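PDB 7D6V: succinate dehydrogenase (Membrane anchor subunit) from Mycolicibacterium smegmatis, which probably anchors succinate dehydrogenase in the membrane and carries a Rieske-type [2Fe-2S] cluster that passes electrons from succinate oxidation towards quinone. Local coordinates for residues 109-114 against 200-205; 115-120 against 242-247; 153-158 against 204-209. All coordinates share one frame; numbering follows the deposited sequence.

Contact 1 of 3, residues 109-114 against 200-205. With FES (Fe2/s2 (inorganic) cluster), chain J; PEV ((1S)-2-{[(2-aminoethoxy)(hydroxy)phosphoryl]oxy}-1-[(palmitoyloxy)methyl]ethyl stearate), chain I.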
loop_
_atom_site.group_PDB
_atom_site.type_symbol
_atom_site.label_atom_id
_atom_site.label_comp_id
_atom_site.label_asym_id
_atom_site.label_seq_id
_atom_site.Cartn_x
_atom_site.Cartn_y
_atom_site.Cartn_z
ATOM N N ALA C 109 29.458 2.694 -29.393
ATOM C CA ALA C 109 29.156 3.645 -28.329
ATOM C C ALA C 109 27.665 3.676 -28.015
ATOM O O ALA C 109 27.272 3.825 -26.852
ATOM C CB ALA C 109 29.654 5.031 -28.719
ATOM N N PHE C 110 26.822 3.538 -29.040
ATOM C CA PHE C 110 25.380 3.534 -28.836
ATOM C C PHE C 110 24.947 2.360 -27.977
ATOM O O PHE C 110 24.100 2.509 -27.091
ATOM C CB PHE C 110 24.673 3.499 -30.191
ATOM C CG PHE C 110 23.179 3.393 -30.099
ATOM C CD1 PHE C 110 22.429 4.407 -29.535
ATOM C CD2 PHE C 110 22.524 2.281 -30.592
ATOM C CE1 PHE C 110 21.060 4.310 -29.457
ATOM C CE2 PHE C 110 21.154 2.182 -30.518
ATOM C CZ PHE C 110 20.421 3.200 -29.952
ATOM N N ARG C 111 25.506 1.180 -28.227
ATOM C CA ARG C 111 25.141 0.037 -27.401
ATOM C C ARG C 111 25.880 0.015 -26.071
ATOM O O ARG C 111 25.398 -0.610 -25.124
ATOM C CB ARG C 111 25.372 -1.261 -28.169
ATOM C CG ARG C 111 24.269 -1.546 -29.162
ATOM C CD ARG C 111 24.349 -2.946 -29.707
ATOM N NE ARG C 111 23.357 -3.181 -30.749
ATOM C CZ ARG C 111 22.256 -3.903 -30.580
ATOM N NH1 ARG C 111 21.999 -4.458 -29.408
ATOM N NH2 ARG C 111 21.411 -4.067 -31.584
ATOM N N LEU C 112 27.022 0.694 -25.970
ATOM C CA LEU C 112 27.731 0.775 -24.701
ATOM C C LEU C 112 27.056 1.739 -23.738
ATOM O O LEU C 112 27.120 1.540 -22.520
ATOM C CB LEU C 112 29.178 1.194 -24.941
ATOM C CG LEU C 112 30.220 0.660 -23.964
ATOM C CD1 LEU C 112 30.265 -0.854 -24.009
ATOM C CD2 LEU C 112 31.581 1.249 -24.278
ATOM N N THR C 113 26.421 2.787 -24.251
ATOM C CA THR C 113 25.709 3.733 -23.406
ATOM C C THR C 113 24.235 3.386 -23.253
ATOM O O THR C 113 23.516 4.103 -22.552
ATOM C CB THR C 113 25.856 5.156 -23.954
ATOM O OG1 THR C 113 25.473 5.186 -25.333
ATOM C CG2 THR C 113 27.293 5.624 -23.828
ATOM N N CYS C 114 23.793 2.299 -23.875
ATOM C CA CYS C 114 22.402 1.880 -23.763
ATOM C C CYS C 114 22.068 1.625 -22.297
ATOM O O CYS C 114 22.878 1.063 -21.558
ATOM C CB CYS C 114 22.149 0.620 -24.591
ATOM S SG CYS C 114 20.687 -0.321 -24.093
ATOM N N TRP C 200 15.363 -1.201 -36.519
ATOM C CA TRP C 200 14.508 -0.035 -36.329
ATOM C C TRP C 200 13.681 -0.159 -35.058
ATOM O O TRP C 200 13.509 0.819 -34.324
ATOM C CB TRP C 200 13.595 0.155 -37.538
ATOM C CG TRP C 200 14.166 1.024 -38.605
ATOM C CD1 TRP C 200 14.375 0.686 -39.904
ATOM C CD2 TRP C 200 14.583 2.387 -38.472
ATOM N NE1 TRP C 200 14.906 1.746 -40.590
ATOM C CE2 TRP C 200 15.043 2.805 -39.734
ATOM C CE3 TRP C 200 14.616 3.294 -37.409
ATOM C CZ2 TRP C 200 15.527 4.087 -39.963
ATOM C CZ3 TRP C 200 15.100 4.563 -37.639
ATOM C CH2 TRP C 200 15.550 4.948 -38.904
ATOM N N VAL C 201 13.152 -1.352 -34.787
ATOM C CA VAL C 201 12.370 -1.558 -33.569
ATOM C C VAL C 201 13.228 -1.301 -32.336
ATOM O O VAL C 201 12.809 -0.620 -31.391
ATOM C CB VAL C 201 11.765 -2.972 -33.552
ATOM C CG1 VAL C 201 11.083 -3.242 -32.225
ATOM C CG2 VAL C 201 10.784 -3.137 -34.692
ATOM N N TYR C 202 14.449 -1.839 -32.331
ATOM C CA TYR C 202 15.343 -1.639 -31.195
ATOM C C TYR C 202 15.711 -0.170 -31.025
ATOM O O TYR C 202 15.757 0.341 -29.901
ATOM C CB TYR C 202 16.601 -2.488 -31.361
ATOM C CG TYR C 202 17.683 -2.160 -30.363
ATOM C CD1 TYR C 202 17.501 -2.403 -29.010
ATOM C CD2 TYR C 202 18.882 -1.601 -30.772
ATOM C CE1 TYR C 202 18.485 -2.102 -28.095
ATOM C CE2 TYR C 202 19.869 -1.297 -29.866
ATOM C CZ TYR C 202 19.667 -1.551 -28.530
ATOM O OH TYR C 202 20.655 -1.250 -27.626
ATOM N N THR C 203 15.982 0.524 -32.130
ATOM C CA THR C 203 16.332 1.937 -32.055
ATOM C C THR C 203 15.162 2.779 -31.559
ATOM O O THR C 203 15.357 3.740 -30.808
ATOM C CB THR C 203 16.811 2.428 -33.420
ATOM O OG1 THR C 203 17.806 1.530 -33.923
ATOM C CG2 THR C 203 17.407 3.817 -33.315
ATOM N N LEU C 204 13.941 2.438 -31.966
ATOM C CA LEU C 204 12.779 3.219 -31.567
ATOM C C LEU C 204 12.244 2.842 -30.194
ATOM O O LEU C 204 11.411 3.576 -29.657
ATOM C CB LEU C 204 11.666 3.080 -32.605
ATOM C CG LEU C 204 11.961 3.669 -33.983
ATOM C CD1 LEU C 204 10.727 3.604 -34.860
ATOM C CD2 LEU C 204 12.463 5.095 -33.860
ATOM N N SER C 205 12.693 1.735 -29.612
ATOM C CA SER C 205 12.341 1.406 -28.238
ATOM C C SER C 205 13.332 1.980 -27.230
ATOM O O SER C 205 13.253 1.651 -26.043
ATOM C CB SER C 205 12.226 -0.109 -28.068
ATOM O OG SER C 205 13.488 -0.737 -28.158
HETATM FE FE1 FES J . 18.915 1.222 -24.887
HETATM FE FE2 FES J . 18.737 3.661 -26.008
HETATM S S1 FES J . 18.380 3.115 -23.908
HETATM S S2 FES J . 19.197 1.758 -27.001
HETATM C C48 PEV I . 26.484 -5.422 -28.286
HETATM C C47 PEV I . 27.876 -4.802 -28.260
HETATM C C46 PEV I . 28.089 -4.011 -26.976
HETATM C C45 PEV I . 28.431 -4.945 -25.822
HETATM C C44 PEV I . 29.384 -4.291 -24.831
HETATM C C43 PEV I . 29.411 -5.031 -23.500
HETATM C C42 PEV I . 30.818 -5.062 -22.927
HETATM C C41 PEV I . 30.970 -4.055 -21.798
HETATM C C40 PEV I . 32.117 -4.422 -20.872
HETATM C C39 PEV I . 32.947 -3.197 -20.532
HETATM C C38 PEV I . 32.247 -2.374 -19.462
HETATM C C37 PEV I . 32.635 -2.846 -18.068
HETATM C C36 PEV I . 33.069 -1.681 -17.197
HETATM C C35 PEV I . 31.929 -1.210 -16.306
HETATM C C34 PEV I . 32.472 -0.576 -15.036
HETATM C C33 PEV I . 33.543 0.453 -15.356
HETATM C C32 PEV I . 34.499 0.612 -14.185
HETATM C C31 PEV I . 34.064 1.752 -13.282
HETATM O O31 PEV I . 33.045 1.677 -12.687
HETATM O O2 PEV I . 34.871 2.880 -13.152
HETATM C C2 PEV I . 35.425 3.001 -11.879
HETATM C C1 PEV I . 34.594 4.000 -11.086
HETATM O O3P PEV I . 33.613 3.292 -10.385
HETATM P P PEV I . 33.616 3.356 -8.739
HETATM O O1P PEV I . 34.622 2.380 -8.185
HETATM O O2P PEV I . 32.240 3.017 -8.225
HETATM O O4P PEV I . 34.038 4.876 -8.272
HETATM C C4 PEV I . 35.352 5.105 -7.851
HETATM C C5 PEV I . 35.774 6.488 -8.344
HETATM N N6 PEV I . 37.221 6.580 -8.404
HETATM C C3 PEV I . 36.867 3.483 -12.005
HETATM O O3 PEV I . 37.490 2.688 -12.973
HETATM C C11 PEV I . 37.802 3.361 -14.158
HETATM O O11 PEV I . 38.553 4.276 -14.143
HETATM C C12 PEV I . 37.166 2.926 -15.475
HETATM C C13 PEV I . 38.195 2.792 -16.593
HETATM C C14 PEV I . 37.695 1.904 -17.728
HETATM C C15 PEV I . 36.288 2.281 -18.183
HETATM C C16 PEV I . 36.263 2.656 -19.661
HETATM C C17 PEV I . 35.035 2.140 -20.411
HETATM C C18 PEV I . 34.036 1.402 -19.520
HETATM C C19 PEV I . 32.624 1.983 -19.590
HETATM C C20 PEV I . 32.545 3.286 -20.385
HETATM C C21 PEV I . 31.124 3.575 -20.861
HETATM C C22 PEV I . 31.094 4.544 -22.040
HETATM C C23 PEV I . 30.892 6.000 -21.626
HETATM C C24 PEV I . 31.719 6.931 -22.504
HETATM C C25 PEV I . 31.043 7.210 -23.843
HETATM C C26 PEV I . 31.917 6.788 -25.020
#
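F110 and R111 meet the ring of Y202, and C114 its hydroxyl, where the ends of helices 104-112 and 188-204 wall in a membrane-embedded Rieske-type [2Fe-2S] cluster. The example illustrates how one aromatic residue can serve as packing surface for a cluster and for a cation at once. F110 comes first along the chain. With CG anti to the backbone N (chi1 176°), its ring runs inward and slides past that of Y202, F110 CE2 lying 3.8 Å from Y202 CE2, while F110 CZ reaches to 3.5 Å from the cluster sulfide S2. R111 follows, extended from CG to NE, and lays its guanidinium flat on the tyrosine ring: the two centres are 4.3 Å apart and the planes only 13° from parallel. This cation-pi stack has a polar anchor beyond it, since NH2 of R111 also bonds to the T247 hydroxyl on helix 240-264. The aliphatic part of the chain faces lipid, R111 CD lying 3.6 Å from C48 of the bound phospholipid, and L112 CD1 adds to the same lipid surface. T113 turns its hydroxyl back on its own helix, and T113 OG1 bonds to the carbonyl O of A109 at 2.7 Å, from the face across from the one used by the T113 backbone N. C114 then closes the segment at the N-cap of helix 115-124. Its SG ligates the iron FE1 at 2.5 Å, a metal shared with H240 NE2. C114 SG is also 3.7 Å from Y202 OH, and that hydroxyl O sits 3.4 Å from the sulfide S2.

Contact 2 of 3, residues 115-120 against 242-247. With FES (Fe2/s2 (inorganic) cluster), chain J.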
loop_
_atom_site.group_PDB
_atom_site.type_symbol
_atom_site.label_atom_id
_atom_site.label_comp_id
_atom_site.label_asym_id
_atom_site.label_seq_id
_atom_site.Cartn_x
_atom_site.Cartn_y
_atom_site.Cartn_z
ATOM N N TYR C 115 20.876 2.036 -21.874
ATOM C CA TYR C 115 20.460 1.855 -20.490
ATOM C C TYR C 115 20.353 0.378 -20.127
ATOM O O TYR C 115 20.794 -0.032 -19.049
ATOM C CB TYR C 115 19.138 2.582 -20.240
ATOM C CG TYR C 115 19.291 4.073 -20.017
ATOM C CD1 TYR C 115 19.549 4.580 -18.755
ATOM C CD2 TYR C 115 19.181 4.970 -21.067
ATOM C CE1 TYR C 115 19.692 5.927 -18.540
ATOM C CE2 TYR C 115 19.324 6.324 -20.862
ATOM C CZ TYR C 115 19.581 6.795 -19.594
ATOM O OH TYR C 115 19.725 8.141 -19.370
ATOM N N TYR C 116 19.797 -0.446 -21.016
ATOM C CA TYR C 116 19.731 -1.873 -20.720
ATOM C C TYR C 116 21.123 -2.487 -20.624
ATOM O O TYR C 116 21.412 -3.253 -19.700
ATOM C CB TYR C 116 18.910 -2.624 -21.764
ATOM C CG TYR C 116 19.148 -4.108 -21.634
ATOM C CD1 TYR C 116 18.716 -4.797 -20.511
ATOM C CD2 TYR C 116 19.852 -4.808 -22.601
ATOM C CE1 TYR C 116 18.961 -6.139 -20.363
ATOM C CE2 TYR C 116 20.096 -6.154 -22.464
ATOM C CZ TYR C 116 19.645 -6.815 -21.344
ATOM O OH TYR C 116 19.882 -8.160 -21.201
ATOM N N TYR C 117 21.994 -2.175 -21.584
ATOM C CA TYR C 117 23.323 -2.773 -21.582
ATOM C C TYR C 117 24.123 -2.345 -20.365
ATOM O O TYR C 117 24.919 -3.129 -19.838
ATOM C CB TYR C 117 24.065 -2.414 -22.866
ATOM C CG TYR C 117 23.696 -3.283 -24.040
ATOM C CD1 TYR C 117 24.213 -4.560 -24.173
ATOM C CD2 TYR C 117 22.828 -2.828 -25.016
ATOM C CE1 TYR C 117 23.875 -5.356 -25.244
ATOM C CE2 TYR C 117 22.484 -3.614 -26.089
ATOM C CZ TYR C 117 23.010 -4.876 -26.199
ATOM O OH TYR C 117 22.667 -5.660 -27.273
ATOM N N ARG C 118 23.922 -1.111 -19.900
ATOM C CA ARG C 118 24.588 -0.672 -18.682
ATOM C C ARG C 118 24.187 -1.540 -17.503
ATOM O O ARG C 118 25.044 -1.972 -16.729
ATOM C CB ARG C 118 24.274 0.795 -18.404
ATOM C CG ARG C 118 25.242 1.754 -19.055
ATOM C CD ARG C 118 24.538 2.964 -19.606
ATOM N NE ARG C 118 24.230 3.925 -18.555
ATOM C CZ ARG C 118 23.468 4.995 -18.724
ATOM N NH1 ARG C 118 22.933 5.245 -19.910
ATOM N NH2 ARG C 118 23.241 5.814 -17.713
ATOM N N LYS C 119 22.892 -1.825 -17.360
ATOM C CA LYS C 119 22.444 -2.774 -16.347
ATOM C C LYS C 119 23.157 -4.108 -16.496
ATOM O O LYS C 119 23.709 -4.650 -15.526
ATOM C CB LYS C 119 20.935 -2.975 -16.453
ATOM C CG LYS C 119 20.387 -3.969 -15.453
ATOM C CD LYS C 119 18.910 -4.213 -15.644
ATOM C CE LYS C 119 18.669 -5.484 -16.422
ATOM N NZ LYS C 119 18.935 -6.680 -15.581
ATOM N N ALA C 120 23.171 -4.640 -17.720
ATOM C CA ALA C 120 23.716 -5.967 -17.965
ATOM C C ALA C 120 25.174 -6.055 -17.539
ATOM O O ALA C 120 25.550 -6.943 -16.768
ATOM C CB ALA C 120 23.559 -6.332 -19.439
ATOM N N LEU C 242 14.526 -7.448 -24.701
ATOM C CA LEU C 242 14.451 -8.530 -25.673
ATOM C C LEU C 242 14.994 -8.100 -27.029
ATOM O O LEU C 242 15.689 -8.874 -27.699
ATOM C CB LEU C 242 13.005 -9.007 -25.793
ATOM C CG LEU C 242 12.733 -10.239 -26.651
ATOM C CD1 LEU C 242 13.084 -11.501 -25.890
ATOM C CD2 LEU C 242 11.284 -10.260 -27.095
ATOM N N PHE C 243 14.684 -6.873 -27.449
ATOM C CA PHE C 243 15.068 -6.429 -28.782
ATOM C C PHE C 243 16.575 -6.277 -28.920
ATOM O O PHE C 243 17.112 -6.495 -30.008
ATOM C CB PHE C 243 14.359 -5.119 -29.124
ATOM C CG PHE C 243 12.863 -5.237 -29.166
ATOM C CD1 PHE C 243 12.258 -6.361 -29.699
ATOM C CD2 PHE C 243 12.062 -4.224 -28.671
ATOM C CE1 PHE C 243 10.885 -6.474 -29.735
ATOM C CE2 PHE C 243 10.686 -4.332 -28.704
ATOM C CZ PHE C 243 10.098 -5.459 -29.237
ATOM N N ALA C 244 17.278 -5.938 -27.839
ATOM C CA ALA C 244 18.733 -5.845 -27.905
ATOM C C ALA C 244 19.357 -7.191 -28.264
ATOM O O ALA C 244 20.157 -7.294 -29.204
ATOM C CB ALA C 244 19.277 -5.335 -26.572
ATOM N N TRP C 245 18.980 -8.241 -27.531
ATOM C CA TRP C 245 19.511 -9.571 -27.803
ATOM C C TRP C 245 19.061 -10.078 -29.167
ATOM O O TRP C 245 19.840 -10.713 -29.891
ATOM C CB TRP C 245 19.079 -10.536 -26.702
ATOM C CG TRP C 245 19.750 -10.285 -25.392
ATOM C CD1 TRP C 245 19.174 -9.799 -24.260
ATOM C CD2 TRP C 245 21.130 -10.499 -25.079
ATOM N NE1 TRP C 245 20.104 -9.699 -23.259
ATOM C CE2 TRP C 245 21.315 -10.122 -23.737
ATOM C CE3 TRP C 245 22.228 -10.974 -25.802
ATOM C CZ2 TRP C 245 22.551 -10.205 -23.103
ATOM C CZ3 TRP C 245 23.451 -11.055 -25.171
ATOM C CH2 TRP C 245 23.604 -10.673 -23.835
ATOM N N ILE C 246 17.810 -9.796 -29.539
ATOM C CA ILE C 246 17.305 -10.250 -30.830
ATOM C C ILE C 246 18.081 -9.599 -31.966
ATOM O O ILE C 246 18.431 -10.258 -32.950
ATOM C CB ILE C 246 15.794 -9.979 -30.941
ATOM C CG1 ILE C 246 15.014 -10.971 -30.082
ATOM C CG2 ILE C 246 15.336 -10.066 -32.387
ATOM C CD1 ILE C 246 13.523 -10.785 -30.154
ATOM N N THR C 247 18.370 -8.302 -31.851
ATOM C CA THR C 247 19.102 -7.626 -32.914
ATOM C C THR C 247 20.555 -8.072 -32.960
ATOM O O THR C 247 21.139 -8.157 -34.044
ATOM C CB THR C 247 19.001 -6.109 -32.757
ATOM O OG1 THR C 247 19.471 -5.725 -31.461
ATOM C CG2 THR C 247 17.573 -5.647 -32.957
HETATM FE FE1 FES J . 18.915 1.222 -24.887
HETATM FE FE2 FES J . 18.737 3.661 -26.008
HETATM S S1 FES J . 18.380 3.115 -23.908
HETATM S S2 FES J . 19.197 1.758 -27.001
#
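Around the Rieske-type cluster of this membrane anchor, helix 115-124 passes helix 240-264 at nearly a right angle (87°), and Y116 and Y117 reach across to A244 and W245. The short segment axes stay 10.8 Å apart, so the long aromatic side chains must bridge the gap. A chi1 of 166° swings the phenol of Y116 away from its own backbone N and out to the indole. W245 NE1 donates to Y116 OH over 2.6 Å, a moderately bent bond (151°) whose acceptor lies near the indole edge but tilted somewhat from its plane. The two side chains cross almost perpendicularly, and the tyrosine flank rests on the small methyl of A244, with Y116 CD2 4.0 Å from A244 CB. That same methyl receives the neighbouring phenol: Y117 CE2 is 3.7 Å and Y117 OH 3.5 Å from A244 CB. Y117 also touches the bound phospholipid. At the start of the same helix, the backbone N of Y115 lies 3.4 Å from the cluster sulfide S1, and its OH bonds to E229 of the iron-sulfur subunit. The indole N-H thus supplies the directional bond between two segments whose remaining contact is mostly apolar, tying down the phenol of Y116.

Contact 3 of 3, residues 153-158 against 204-209. With FES (Fe2/s2 (inorganic) cluster), chain J.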
loop_
_atom_site.group_PDB
_atom_site.type_symbol
_atom_site.label_atom_id
_atom_site.label_comp_id
_atom_site.label_asym_id
_atom_site.label_seq_id
_atom_site.Cartn_x
_atom_site.Cartn_y
_atom_site.Cartn_z
ATOM N N ASN C 153 25.750 9.924 -19.915
ATOM C CA ASN C 153 24.611 10.817 -20.063
ATOM C C ASN C 153 24.494 11.421 -21.456
ATOM O O ASN C 153 23.545 12.170 -21.706
ATOM C CB ASN C 153 24.691 11.936 -19.024
ATOM C CG ASN C 153 24.514 11.430 -17.611
ATOM O OD1 ASN C 153 23.418 11.039 -17.214
ATOM N ND2 ASN C 153 25.591 11.437 -16.842
ATOM N N ILE C 154 25.418 11.119 -22.361
ATOM C CA ILE C 154 25.350 11.610 -23.730
ATOM C C ILE C 154 24.751 10.560 -24.665
ATOM O O ILE C 154 24.982 10.602 -25.870
ATOM C CB ILE C 154 26.722 12.080 -24.233
ATOM C CG1 ILE C 154 27.718 10.924 -24.220
ATOM C CG2 ILE C 154 27.230 13.229 -23.393
ATOM C CD1 ILE C 154 29.095 11.306 -24.688
ATOM N N HIS C 155 23.991 9.612 -24.118
ATOM C CA HIS C 155 23.463 8.513 -24.914
ATOM C C HIS C 155 22.534 8.990 -26.024
ATOM O O HIS C 155 22.440 8.339 -27.070
ATOM C CB HIS C 155 22.741 7.525 -24.003
ATOM C CG HIS C 155 22.197 6.333 -24.720
ATOM N ND1 HIS C 155 22.973 5.539 -25.535
ATOM C CD2 HIS C 155 20.953 5.807 -24.756
ATOM C CE1 HIS C 155 22.230 4.570 -26.036
ATOM N NE2 HIS C 155 21.002 4.710 -25.578
ATOM N N ARG C 156 21.836 10.110 -25.823
ATOM C CA ARG C 156 20.894 10.586 -26.834
ATOM C C ARG C 156 21.593 10.973 -28.133
ATOM O O ARG C 156 21.005 10.861 -29.215
ATOM C CB ARG C 156 20.093 11.764 -26.282
ATOM C CG ARG C 156 20.938 12.914 -25.775
ATOM C CD ARG C 156 20.081 13.983 -25.127
ATOM N NE ARG C 156 19.556 13.541 -23.840
ATOM C CZ ARG C 156 18.935 14.331 -22.974
ATOM N NH1 ARG C 156 18.759 15.612 -23.253
ATOM N NH2 ARG C 156 18.490 13.842 -21.829
ATOM N N TYR C 157 22.850 11.405 -28.058
ATOM C CA TYR C 157 23.564 11.766 -29.277
ATOM C C TYR C 157 23.958 10.525 -30.066
ATOM O O TYR C 157 23.883 10.510 -31.302
ATOM C CB TYR C 157 24.779 12.617 -28.929
ATOM C CG TYR C 157 24.376 13.982 -28.441
ATOM C CD1 TYR C 157 24.377 15.073 -29.292
ATOM C CD2 TYR C 157 23.963 14.170 -27.135
ATOM C CE1 TYR C 157 23.992 16.315 -28.849
ATOM C CE2 TYR C 157 23.576 15.404 -26.685
ATOM C CZ TYR C 157 23.592 16.472 -27.543
ATOM O OH TYR C 157 23.209 17.705 -27.088
ATOM N N PHE C 158 24.353 9.463 -29.367
ATOM C CA PHE C 158 24.554 8.190 -30.041
ATOM C C PHE C 158 23.237 7.631 -30.555
ATOM O O PHE C 158 23.227 6.891 -31.540
ATOM C CB PHE C 158 25.244 7.206 -29.101
ATOM C CG PHE C 158 26.604 7.655 -28.670
ATOM C CD1 PHE C 158 27.594 7.885 -29.607
ATOM C CD2 PHE C 158 26.890 7.867 -27.335
ATOM C CE1 PHE C 158 28.842 8.311 -29.221
ATOM C CE2 PHE C 158 28.138 8.289 -26.944
ATOM C CZ PHE C 158 29.115 8.510 -27.887
ATOM N N LEU C 204 13.941 2.438 -31.966
ATOM C CA LEU C 204 12.779 3.219 -31.567
ATOM C C LEU C 204 12.244 2.842 -30.194
ATOM O O LEU C 204 11.411 3.576 -29.657
ATOM C CB LEU C 204 11.666 3.080 -32.605
ATOM C CG LEU C 204 11.961 3.669 -33.983
ATOM C CD1 LEU C 204 10.727 3.604 -34.860
ATOM C CD2 LEU C 204 12.463 5.095 -33.860
ATOM N N SER C 205 12.693 1.735 -29.612
ATOM C CA SER C 205 12.341 1.406 -28.238
ATOM C C SER C 205 13.332 1.980 -27.230
ATOM O O SER C 205 13.253 1.651 -26.043
ATOM C CB SER C 205 12.226 -0.109 -28.068
ATOM O OG SER C 205 13.488 -0.737 -28.158
ATOM N N CYS C 206 14.258 2.814 -27.693
ATOM C CA CYS C 206 15.267 3.402 -26.815
ATOM C C CYS C 206 14.673 4.309 -25.738
ATOM O O CYS C 206 13.683 5.001 -25.973
ATOM C CB CYS C 206 16.302 4.176 -27.636
ATOM S SG CYS C 206 17.196 5.443 -26.707
ATOM N N HIS C 207 15.286 4.296 -24.557
ATOM C CA HIS C 207 14.833 5.126 -23.447
ATOM C C HIS C 207 15.010 6.608 -23.741
ATOM O O HIS C 207 14.220 7.428 -23.264
ATOM C CB HIS C 207 15.581 4.758 -22.168
ATOM C CG HIS C 207 14.992 3.598 -21.433
ATOM N ND1 HIS C 207 15.547 2.338 -21.463
ATOM C CD2 HIS C 207 13.898 3.508 -20.641
ATOM C CE1 HIS C 207 14.819 1.521 -20.726
ATOM N NE2 HIS C 207 13.812 2.206 -20.215
ATOM N N SER C 208 16.043 6.973 -24.500
ATOM C CA SER C 208 16.207 8.365 -24.902
ATOM C C SER C 208 15.167 8.775 -25.933
ATOM O O SER C 208 14.735 9.931 -25.946
ATOM C CB SER C 208 17.614 8.597 -25.448
ATOM O OG SER C 208 18.581 8.480 -24.424
ATOM N N CYS C 209 14.764 7.852 -26.807
ATOM C CA CYS C 209 13.677 8.138 -27.738
ATOM C C CYS C 209 12.376 8.405 -26.992
ATOM O O CYS C 209 11.619 9.313 -27.353
ATOM C CB CYS C 209 13.506 6.976 -28.714
ATOM S SG CYS C 209 12.187 7.205 -29.922
HETATM FE FE1 FES J . 18.915 1.222 -24.887
HETATM FE FE2 FES J . 18.737 3.661 -26.008
HETATM S S1 FES J . 18.380 3.115 -23.908
HETATM S S2 FES J . 19.197 1.758 -27.001
#
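H155 and C206 meet at a metal: both ligate the iron FE2 of the [2Fe-2S] cluster, H155 through NE2 and C206 through SG, each at 2.5 Å. A ligand pair of this kind shows how a cofactor can do the work of a protein interface, for the segments themselves bury just 132 Å² between them. On the tight side, the imidazole of H155 extends towards the cluster, its chi1 of -178° directing the ring off the helix so that the iron lies at the ring edge and in its plane. The other ring nitrogen, ND1, is hydrogen-bonded to the hydroxyl of T113, which, with the iron on NE2, helps fix the rotation of the ring. S208 lies alongside, its OG 3.6 Å from H155 CD2, and the backbone N of H207 approaches the sulfide S1 to 3.4 Å, where it would probably help offset the negative charge of the cluster.

The other side is looser. R156 meets S208 through its backbone and the base of its side chain, R156 N lying 3.9 Å and R156 CB 4.1 Å from S208 OG, and the chain then bends at chi3 (72°) towards the iron-sulfur subunit. There its guanidinium forms salt bridges with D233, D237 and E229 of that subunit, and E229 takes the S208 hydroxyl as well. I154, partly exposed at the N-cap of its helix, borders the bound ubiquinone-1. The whole contact thus joins the start of helix 155-175 to the start of helix 207-215, with F158 packing on helix 104-112, H207 on helix 224-237, and the iron-sulfur subunit over the R156 and H207 side.

The three contacts surround one [2Fe-2S] cluster, which all of them touch. Centres of contacts 1 and 2 lie about 8 Å apart, those of contacts 1 and 3 about 7 Å, and those of contacts 2 and 3 about 13 Å. Contact 1 shares L204 and S205 with contact 3, and its segment 109-114 runs directly into 115-120 of contact 2. Along the chain the order is 109-114, 115-120, 153-158, 200-209 and 242-247, so ligands far apart in sequence are gathered at helix ends. In this model each iron has one cysteine and one histidine, whereas classical Rieske clusters place both histidines on one iron. The iron-sulfur subunit and ubiquinone-1 both border these segments, consistent with electron relay to quinone.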